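PDB 3WAD: glycosyltransferase, which belongs to the erythromycin CIII-like family of GT-B glycosyltransferases, with two Rossmann-like domains that each contain a parallel beta sheet flanked by helices. Local coordinates for residues B[270-275]-B[371-376]; B[318-323]-B[339-344]; B[335-340]-B[360-365]. One frame throughout, in Å; residues are numbered along the deposited sequence.

Contact 1 of 3, residues B[270-275]-B[371-376]; sequences VNAVAD and RLRDQL
Val273 divides its two methyl branches between two leucines that lie one turn apart on the facing helix. Its CG2, anti to the carbonyl carbon, runs obliquely against Leu372 CD1 at 3.5 Å. The other branch, Val273 CG1, meets Leu376 CD2 at about a right angle, 4.1 Å away. Alongside this apolar pair, the stem of Arg373 packs on backbone: with CG anti to the backbone N (chi1 178°), Arg373 CG comes within 2.9 Å of Ala272 O, a tight fit. The same carbonyl also accepts Asp275 N, so the arginine stem lies against an oxygen that already has a donor.

Beyond CG the Arg373 chain bends at chi3 (70°), and its guanidinium grips Asp374 side-on. NE and NH2 converge on Asp374 OD1, which lies in the guanidinium plane, and the NH2 bond of 3.0 Å uses the syn lone pair. This salt bridge should fix the rotation of the group. NH1 reaches the loop residue Asp275 through a water, 2.7 Å from Arg373 NH1 and 2.6 Å from Asp275 OD2, to which it donates; Asp275 is also salt-bridged to Arg377.

The two helices, 266-274 and 369-381, run nearly parallel, their segment axes 8.0 Å apart at 16°. Helix 369-381 packs on the C-terminal parallel sheet: Leu372 and Leu376 touch Leu337 of strand 336-338 and Leu376 reaches Ala316 and Val318 of strand 314-319.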
loop_
_atom_site.group_PDB
_atom_site.type_symbol
_atom_site.label_atom_id
_atom_site.label_comp_id
_atom_site.label_asym_id
_atom_site.label_seq_id
_atom_site.Cartn_x
_atom_site.Cartn_y
_atom_site.Cartn_z
ATOM N N VAL B 270 -15.310 26.188 -21.162
ATOM C CA VAL B 270 -15.349 26.336 -19.701
ATOM C C VAL B 270 -16.463 27.254 -19.179
ATOM O O VAL B 270 -17.106 26.970 -18.136
ATOM C CB VAL B 270 -13.984 26.779 -19.153
ATOM C CG1 VAL B 270 -14.086 27.044 -17.701
ATOM C CG2 VAL B 270 -12.979 25.667 -19.394
ATOM N N ASN B 271 -16.714 28.349 -19.901
ATOM C CA ASN B 271 -17.819 29.262 -19.522
ATOM C C ASN B 271 -19.167 28.581 -19.583
ATOM O O ASN B 271 -19.977 28.734 -18.656
ATOM C CB ASN B 271 -17.799 30.559 -20.379
ATOM C CG ASN B 271 -16.569 31.402 -20.126
ATOM O OD1 ASN B 271 -15.852 31.734 -21.057
ATOM N ND2 ASN B 271 -16.295 31.729 -18.869
ATOM N N ALA B 272 -19.413 27.787 -20.632
ATOM C CA ALA B 272 -20.701 27.077 -20.749
ATOM C C ALA B 272 -20.891 26.014 -19.660
ATOM O O ALA B 272 -21.914 25.975 -18.939
ATOM C CB ALA B 272 -20.848 26.461 -22.100
ATOM N N VAL B 273 -19.886 25.148 -19.549
ATOM C CA VAL B 273 -19.864 24.094 -18.570
ATOM C C VAL B 273 -20.046 24.665 -17.167
ATOM O O VAL B 273 -20.824 24.113 -16.368
ATOM C CB VAL B 273 -18.558 23.277 -18.700
ATOM C CG1 VAL B 273 -18.546 22.215 -17.694
ATOM C CG2 VAL B 273 -18.498 22.647 -20.079
ATOM N N ALA B 274 -19.423 25.808 -16.876
ATOM C CA ALA B 274 -19.636 26.421 -15.554
ATOM C C ALA B 274 -21.028 27.073 -15.334
ATOM O O ALA B 274 -21.410 27.404 -14.220
ATOM C CB ALA B 274 -18.508 27.426 -15.244
ATOM N N ASP B 275 -21.800 27.257 -16.395
ATOM C CA ASP B 275 -23.046 28.030 -16.273
ATOM C C ASP B 275 -24.187 27.139 -15.758
ATOM O O ASP B 275 -25.141 26.830 -16.450
ATOM C CB ASP B 275 -23.321 28.739 -17.605
ATOM C CG ASP B 275 -24.527 29.661 -17.562
ATOM O OD1 ASP B 275 -24.895 30.142 -16.450
ATOM O OD2 ASP B 275 -25.135 29.830 -18.660
ATOM N N ARG B 371 -24.107 21.884 -25.711
ATOM C CA ARG B 371 -24.429 20.469 -25.472
ATOM C C ARG B 371 -23.916 19.932 -24.147
ATOM O O ARG B 371 -24.697 19.296 -23.414
ATOM C CB ARG B 371 -23.987 19.577 -26.618
ATOM C CG ARG B 371 -24.872 19.770 -27.777
ATOM C CD ARG B 371 -24.573 18.804 -28.909
ATOM N NE ARG B 371 -24.584 19.554 -30.167
ATOM C CZ ARG B 371 -24.328 19.064 -31.388
ATOM N NH1 ARG B 371 -24.039 17.776 -31.570
ATOM N NH2 ARG B 371 -24.369 19.884 -32.450
ATOM N N LEU B 372 -22.666 20.206 -23.798
ATOM C CA LEU B 372 -22.150 19.793 -22.460
ATOM C C LEU B 372 -22.912 20.439 -21.319
ATOM O O LEU B 372 -23.333 19.772 -20.380
ATOM C CB LEU B 372 -20.701 20.171 -22.273
ATOM C CG LEU B 372 -19.575 19.353 -22.859
ATOM C CD1 LEU B 372 -18.216 20.011 -22.384
ATOM C CD2 LEU B 372 -19.670 17.828 -22.508
ATOM N N ARG B 373 -23.095 21.758 -21.391
ATOM C CA ARG B 373 -23.770 22.463 -20.332
ATOM C C ARG B 373 -25.178 21.906 -20.109
ATOM O O ARG B 373 -25.606 21.565 -18.933
ATOM C CB ARG B 373 -23.779 23.950 -20.689
ATOM C CG ARG B 373 -24.471 24.816 -19.732
ATOM C CD ARG B 373 -24.963 26.085 -20.468
ATOM N NE ARG B 373 -26.055 25.806 -21.403
ATOM C CZ ARG B 373 -26.397 26.599 -22.427
ATOM N NH1 ARG B 373 -25.747 27.749 -22.665
ATOM N NH2 ARG B 373 -27.414 26.237 -23.214
ATOM N N ASP B 374 -25.904 21.733 -21.226
ATOM C CA ASP B 374 -27.288 21.233 -21.139
ATOM C C ASP B 374 -27.329 19.861 -20.506
ATOM O O ASP B 374 -28.150 19.596 -19.626
ATOM C CB ASP B 374 -27.961 21.190 -22.506
ATOM C CG ASP B 374 -28.268 22.580 -23.031
ATOM O OD1 ASP B 374 -28.200 23.534 -22.219
ATOM O OD2 ASP B 374 -28.516 22.704 -24.276
ATOM N N GLN B 375 -26.438 18.965 -20.935
ATOM C CA GLN B 375 -26.361 17.628 -20.290
ATOM C C GLN B 375 -26.052 17.743 -18.786
ATOM O O GLN B 375 -26.721 17.128 -17.944
ATOM C CB GLN B 375 -25.355 16.787 -21.052
ATOM C CG GLN B 375 -25.855 16.360 -22.417
ATOM C CD GLN B 375 -24.908 15.347 -23.098
ATOM O OE1 GLN B 375 -23.701 15.437 -22.981
ATOM N NE2 GLN B 375 -25.454 14.402 -23.790
ATOM N N LEU B 376 -25.060 18.561 -18.439
ATOM C CA LEU B 376 -24.692 18.747 -17.045
ATOM C C LEU B 376 -25.844 19.269 -16.209
ATOM O O LEU B 376 -26.062 18.796 -15.067
ATOM C CB LEU B 376 -23.469 19.670 -16.892
ATOM C CG LEU B 376 -22.830 19.709 -15.480
ATOM C CD1 LEU B 376 -22.589 18.302 -14.962
ATOM C CD2 LEU B 376 -21.536 20.502 -15.455
HETATM O O HOH W 1 -24.156 29.308 -21.061
#

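Contact 2 of 3, residues B[318-323]-B[339-344]; sequences VHHGGG and VPNWLW
The imidazole of His320 and the side chain of Asn341 lie side by side and point the same way, with ring and amide planes 70° apart. Contact is made at the ring edge: His320 CD2 sits 3.5 Å from Asn341 CB, which lies near the plane of the ring. The crowded chi1 of His320 (79°), with CG between the backbone N and the carbonyl carbon, carries CD2 to Asn341 CB; Asn341 CG is anti to its own backbone N, which leaves its amide alongside the ring. One face of the imidazole is covered by its own chain, with Gly322 N 3.8 Å above the plane and offset toward the rim.

The pair sits where two neighbouring strands of the C-terminal Rossmann-like domain, 314-319 and 336-338, run out into loops. The first loop is the glycine-rich turn into helix 323-332, in which Gly321 adopts a positive phi of 85° and Gly322 is the N-cap residue. The second leads to helix 346-355, whose Glu346 touches His320, Pro340 and Asn341.

Backbone bonds tie the strand end and the loop after it to 339-341. Val339 N donates almost straight to His319 O at 2.8 Å, nearly along the C=O axis. The next carbonyl, His320 O, takes Asn341 N on a lone pair at 3.1 Å, and that oxygen also receives a CA-H contact from Pro340 CA at 3.4 Å. In return, His320 CA approaches Val339 O at 3.3 Å. The CB of His319 points away from 339-344, and its side chain touches Thr251 and Gln336.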
loop_
_atom_site.group_PDB
_atom_site.type_symbol
_atom_site.label_atom_id
_atom_site.label_comp_id
_atom_site.label_asym_id
_atom_site.label_seq_id
_atom_site.Cartn_x
_atom_site.Cartn_y
_atom_site.Cartn_z
ATOM N N VAL B 318 -17.729 14.877 -15.044
ATOM C CA VAL B 318 -17.624 14.981 -16.509
ATOM C C VAL B 318 -16.267 14.478 -16.850
ATOM O O VAL B 318 -15.281 15.081 -16.383
ATOM C CB VAL B 318 -17.726 16.503 -16.941
ATOM C CG1 VAL B 318 -17.725 16.649 -18.456
ATOM C CG2 VAL B 318 -18.996 17.129 -16.361
ATOM N N HIS B 319 -16.168 13.430 -17.675
ATOM C CA HIS B 319 -14.843 12.862 -17.903
ATOM C C HIS B 319 -14.785 12.040 -19.215
ATOM O O HIS B 319 -15.800 11.922 -19.934
ATOM C CB HIS B 319 -14.422 12.050 -16.639
ATOM C CG HIS B 319 -15.142 10.751 -16.490
ATOM N ND1 HIS B 319 -16.450 10.660 -16.067
ATOM C CD2 HIS B 319 -14.759 9.494 -16.797
ATOM C CE1 HIS B 319 -16.817 9.390 -16.056
ATOM N NE2 HIS B 319 -15.812 8.662 -16.498
ATOM N N HIS B 320 -13.615 11.497 -19.557
ATOM C CA HIS B 320 -13.490 10.810 -20.846
ATOM C C HIS B 320 -13.827 9.320 -20.852
ATOM O O HIS B 320 -13.645 8.638 -21.911
ATOM C CB HIS B 320 -12.137 11.035 -21.444
ATOM C CG HIS B 320 -11.089 10.169 -20.850
ATOM N ND1 HIS B 320 -10.488 10.453 -19.638
ATOM C CD2 HIS B 320 -10.535 9.005 -21.292
ATOM C CE1 HIS B 320 -9.590 9.513 -19.373
ATOM N NE2 HIS B 320 -9.599 8.624 -20.361
ATOM N N GLY B 321 -14.358 8.824 -19.722
ATOM C CA GLY B 321 -14.899 7.463 -19.662
ATOM C C GLY B 321 -13.903 6.318 -19.381
ATOM O O GLY B 321 -14.244 5.138 -19.579
ATOM N N GLY B 322 -12.666 6.674 -18.984
ATOM C CA GLY B 322 -11.619 5.676 -18.649
ATOM C C GLY B 322 -11.976 4.914 -17.356
ATOM O O GLY B 322 -12.800 5.366 -16.548
ATOM N N GLY B 323 -11.339 3.770 -17.149
ATOM C CA GLY B 323 -11.720 2.856 -16.051
ATOM C C GLY B 323 -11.518 3.377 -14.675
ATOM O O GLY B 323 -12.335 3.106 -13.775
ATOM N N VAL B 339 -17.509 12.030 -22.191
ATOM C CA VAL B 339 -17.103 12.390 -23.518
ATOM C C VAL B 339 -16.074 11.306 -23.963
ATOM O O VAL B 339 -14.874 11.469 -23.734
ATOM C CB VAL B 339 -16.474 13.812 -23.560
ATOM C CG1 VAL B 339 -15.934 14.156 -24.999
ATOM C CG2 VAL B 339 -17.489 14.864 -23.160
ATOM N N PRO B 340 -16.540 10.201 -24.603
ATOM C CA PRO B 340 -15.615 9.039 -24.669
ATOM C C PRO B 340 -14.355 9.272 -25.488
ATOM O O PRO B 340 -14.369 9.857 -26.563
ATOM C CB PRO B 340 -16.444 7.909 -25.286
ATOM C CG PRO B 340 -17.927 8.338 -25.194
ATOM C CD PRO B 340 -17.945 9.849 -24.919
ATOM N N ASN B 341 -13.249 8.811 -24.944
ATOM C CA ASN B 341 -12.067 8.729 -25.697
ATOM C C ASN B 341 -12.163 7.380 -26.434
ATOM O O ASN B 341 -13.187 6.724 -26.383
ATOM C CB ASN B 341 -10.874 8.840 -24.759
ATOM C CG ASN B 341 -9.599 9.149 -25.494
ATOM O OD1 ASN B 341 -8.705 9.733 -24.908
ATOM N ND2 ASN B 341 -9.497 8.755 -26.803
ATOM N N TRP B 342 -11.152 6.977 -27.168
ATOM C CA TRP B 342 -11.247 5.674 -27.820
ATOM C C TRP B 342 -9.975 4.914 -27.565
ATOM O O TRP B 342 -9.555 4.179 -28.407
ATOM C CB TRP B 342 -11.518 5.834 -29.321
ATOM C CG TRP B 342 -10.653 6.928 -29.957
ATOM C CD1 TRP B 342 -9.346 6.798 -30.436
ATOM C CD2 TRP B 342 -11.016 8.320 -30.159
ATOM N NE1 TRP B 342 -8.891 8.014 -30.904
ATOM C CE2 TRP B 342 -9.882 8.964 -30.760
ATOM C CE3 TRP B 342 -12.184 9.086 -29.893
ATOM C CZ2 TRP B 342 -9.888 10.354 -31.104
ATOM C CZ3 TRP B 342 -12.189 10.469 -30.224
ATOM C CH2 TRP B 342 -11.044 11.082 -30.830
ATOM N N LEU B 343 -9.354 5.092 -26.408
ATOM C CA LEU B 343 -8.121 4.347 -26.132
ATOM C C LEU B 343 -8.384 2.851 -25.884
ATOM O O LEU B 343 -7.517 2.044 -26.141
ATOM C CB LEU B 343 -7.385 4.903 -24.928
ATOM C CG LEU B 343 -6.435 6.088 -25.118
ATOM C CD1 LEU B 343 -7.156 7.159 -25.803
ATOM C CD2 LEU B 343 -5.912 6.553 -23.749
ATOM N N TRP B 344 -9.545 2.486 -25.373
ATOM C CA TRP B 344 -9.749 1.064 -25.011
ATOM C C TRP B 344 -11.202 0.618 -25.161
ATOM O O TRP B 344 -11.531 -0.162 -26.058
ATOM C CB TRP B 344 -9.187 0.767 -23.593
ATOM C CG TRP B 344 -9.233 -0.680 -23.334
ATOM C CD1 TRP B 344 -10.080 -1.320 -22.471
ATOM C CD2 TRP B 344 -8.428 -1.702 -23.982
ATOM N NE1 TRP B 344 -9.861 -2.710 -22.542
ATOM C CE2 TRP B 344 -8.877 -2.949 -23.502
ATOM C CE3 TRP B 344 -7.422 -1.669 -24.986
ATOM C CZ2 TRP B 344 -8.329 -4.132 -23.931
ATOM C CZ3 TRP B 344 -6.851 -2.835 -25.405
ATOM C CH2 TRP B 344 -7.310 -4.081 -24.876
#

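Contact 3 of 3, residues B[335-340]-B[360-365]; sequences PQLIVP and LVTEVP
This is a parallel beta pairing between strand 336-338 and strand 359-361, the outermost strand on this side of the C-terminal sheet. Helix 346-355 joins them, so the contact closes a beta-alpha-beta unit. Three nearly axial backbone bonds step from one strand to the other: Leu360 N to Gln336 O at 3.0 Å, Ile338 N to Leu360 O at 3.1 Å, and Thr362 N to Ile338 O, also 3.1 Å. Leu360 O and Ile338 O additionally receive CA-H contacts from Leu337 and Val361.

Leu337 and Leu360 lie on the face that helix 369-381 covers. Ile338 and Val361 take the other face and touch Ala350 of the connecting helix. Past the last rung, the Pro340 ring crosses Val361 at about a right angle, its CD 3.7 Å from Val361 CG1. Val339 CG1, anti to its backbone N, meets Val364 CG2 at 4.0 Å, again nearly perpendicular.

Where the strands end, a water replaces direct pairing. It donates to Pro340 O at 2.8 Å and to Glu363 OE1 at 2.9 Å, and accepts from Val364 N; a bend at chi2 (-75°) carries the Glu363 carboxylate to it. The hydroxyl of Thr362 is bonded to Gln375 instead.

Thr362 O is buried against the Val339 methyls and Pro340 CD without a hydrogen-bond partner, and a CA-H contact from Val339 CA at 3.5 Å is at most partial compensation. Pro340 has no N-H to continue the ladder, which is consistent with Thr362 O being left without a partner, while the water joins Pro340 O to Glu363 and Val364 N.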
loop_
_atom_site.group_PDB
_atom_site.type_symbol
_atom_site.label_atom_id
_atom_site.label_comp_id
_atom_site.label_asym_id
_atom_site.label_seq_id
_atom_site.Cartn_x
_atom_site.Cartn_y
_atom_site.Cartn_z
ATOM N N PRO B 335 -23.536 10.435 -10.867
ATOM C CA PRO B 335 -23.854 10.506 -12.293
ATOM C C PRO B 335 -22.695 11.058 -13.117
ATOM O O PRO B 335 -21.874 11.839 -12.629
ATOM C CB PRO B 335 -25.015 11.484 -12.348
ATOM C CG PRO B 335 -25.622 11.466 -11.005
ATOM C CD PRO B 335 -24.437 11.283 -10.064
ATOM N N GLN B 336 -22.665 10.654 -14.378
ATOM C CA GLN B 336 -21.554 10.900 -15.263
ATOM C C GLN B 336 -21.981 11.667 -16.515
ATOM O O GLN B 336 -23.040 11.405 -17.084
ATOM C CB GLN B 336 -20.933 9.555 -15.682
ATOM C CG GLN B 336 -20.322 8.829 -14.559
ATOM C CD GLN B 336 -19.798 7.463 -14.990
ATOM O OE1 GLN B 336 -18.809 7.370 -15.681
ATOM N NE2 GLN B 336 -20.499 6.415 -14.630
ATOM N N LEU B 337 -21.130 12.592 -16.960
ATOM C CA LEU B 337 -21.200 13.041 -18.321
ATOM C C LEU B 337 -19.916 12.574 -18.976
ATOM O O LEU B 337 -18.821 12.928 -18.534
ATOM C CB LEU B 337 -21.464 14.576 -18.371
ATOM C CG LEU B 337 -21.328 15.505 -19.573
ATOM C CD1 LEU B 337 -21.518 14.859 -20.897
ATOM C CD2 LEU B 337 -22.097 16.876 -19.371
ATOM N N ILE B 338 -20.071 11.703 -19.957
ATOM C CA ILE B 338 -18.945 11.001 -20.575
ATOM C C ILE B 338 -18.715 11.577 -21.936
ATOM O O ILE B 338 -19.629 11.654 -22.732
ATOM C CB ILE B 338 -19.195 9.425 -20.643
ATOM C CG1 ILE B 338 -19.453 8.872 -19.239
ATOM C CG2 ILE B 338 -17.950 8.680 -21.229
ATOM C CD1 ILE B 338 -20.151 7.501 -19.190
ATOM N N VAL B 339 -17.509 12.030 -22.191
ATOM C CA VAL B 339 -17.103 12.390 -23.518
ATOM C C VAL B 339 -16.074 11.306 -23.963
ATOM O O VAL B 339 -14.874 11.469 -23.734
ATOM C CB VAL B 339 -16.474 13.812 -23.560
ATOM C CG1 VAL B 339 -15.934 14.156 -24.999
ATOM C CG2 VAL B 339 -17.489 14.864 -23.160
ATOM N N PRO B 340 -16.540 10.201 -24.603
ATOM C CA PRO B 340 -15.615 9.039 -24.669
ATOM C C PRO B 340 -14.355 9.272 -25.488
ATOM O O PRO B 340 -14.369 9.857 -26.563
ATOM C CB PRO B 340 -16.444 7.909 -25.286
ATOM C CG PRO B 340 -17.927 8.338 -25.194
ATOM C CD PRO B 340 -17.945 9.849 -24.919
ATOM N N LEU B 360 -25.063 10.681 -19.239
ATOM C CA LEU B 360 -25.378 11.237 -20.528
ATOM C C LEU B 360 -24.084 11.254 -21.325
ATOM O O LEU B 360 -23.051 11.405 -20.751
ATOM C CB LEU B 360 -25.943 12.654 -20.374
ATOM C CG LEU B 360 -27.358 12.702 -19.826
ATOM C CD1 LEU B 360 -27.744 14.145 -19.674
ATOM C CD2 LEU B 360 -28.324 11.925 -20.761
ATOM N N VAL B 361 -24.137 11.029 -22.624
ATOM C CA VAL B 361 -22.927 10.920 -23.425
ATOM C C VAL B 361 -22.903 11.997 -24.513
ATOM O O VAL B 361 -23.894 12.171 -25.205
ATOM C CB VAL B 361 -22.824 9.489 -24.139
ATOM C CG1 VAL B 361 -21.572 9.361 -24.963
ATOM C CG2 VAL B 361 -22.900 8.316 -23.111
ATOM N N THR B 362 -21.771 12.680 -24.702
ATOM C CA THR B 362 -21.545 13.411 -25.959
ATOM C C THR B 362 -20.315 12.935 -26.687
ATOM O O THR B 362 -19.228 13.119 -26.193
ATOM C CB THR B 362 -21.425 14.954 -25.736
ATOM O OG1 THR B 362 -22.630 15.403 -25.132
ATOM C CG2 THR B 362 -21.254 15.660 -27.076
ATOM N N GLU B 363 -20.455 12.350 -27.867
ATOM C CA GLU B 363 -19.245 11.938 -28.603
ATOM C C GLU B 363 -18.401 13.116 -28.969
ATOM O O GLU B 363 -18.917 14.210 -29.131
ATOM C CB GLU B 363 -19.593 11.222 -29.874
ATOM C CG GLU B 363 -20.506 10.058 -29.698
ATOM C CD GLU B 363 -19.814 8.807 -29.104
ATOM O OE1 GLU B 363 -18.552 8.733 -29.042
ATOM O OE2 GLU B 363 -20.555 7.870 -28.707
ATOM N N VAL B 364 -17.112 12.892 -29.130
ATOM C CA VAL B 364 -16.205 13.945 -29.542
ATOM C C VAL B 364 -16.734 14.742 -30.771
ATOM O O VAL B 364 -16.946 15.955 -30.645
ATOM C CB VAL B 364 -14.760 13.412 -29.737
ATOM C CG1 VAL B 364 -13.881 14.410 -30.416
ATOM C CG2 VAL B 364 -14.142 13.124 -28.374
ATOM N N PRO B 365 -16.978 14.082 -31.938
ATOM C CA PRO B 365 -17.542 14.839 -33.085
ATOM C C PRO B 365 -18.823 15.693 -32.838
ATOM O O PRO B 365 -19.106 16.572 -33.658
ATOM C CB PRO B 365 -17.830 13.737 -34.136
ATOM C CG PRO B 365 -17.681 12.426 -33.417
ATOM C CD PRO B 365 -16.712 12.679 -32.303
HETATM O O HOH W 2 -16.190 10.305 -28.672
#

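Overall arrangement
Along the chain, 270-275 opens the longest loop, which contact 1 closes only at 371-376, and both other contacts fall within it. Contact 2 opens at 318-323 and contact 3 at 335-340, before contact 2 closes at 339-344; contact 3 then closes at 360-365. These two loops therefore interlock, sharing Val339 and Pro340, and together they join three successive strands: 314-319, 336-338 and 359-361. Contact 1 pairs two helices beside that sheet. It meets contact 2 where Leu372 packs on Val339, and contact 3 where Gln375 bonds to the backbone of Val361. All three lie in the C-terminal half of the GT-B framework.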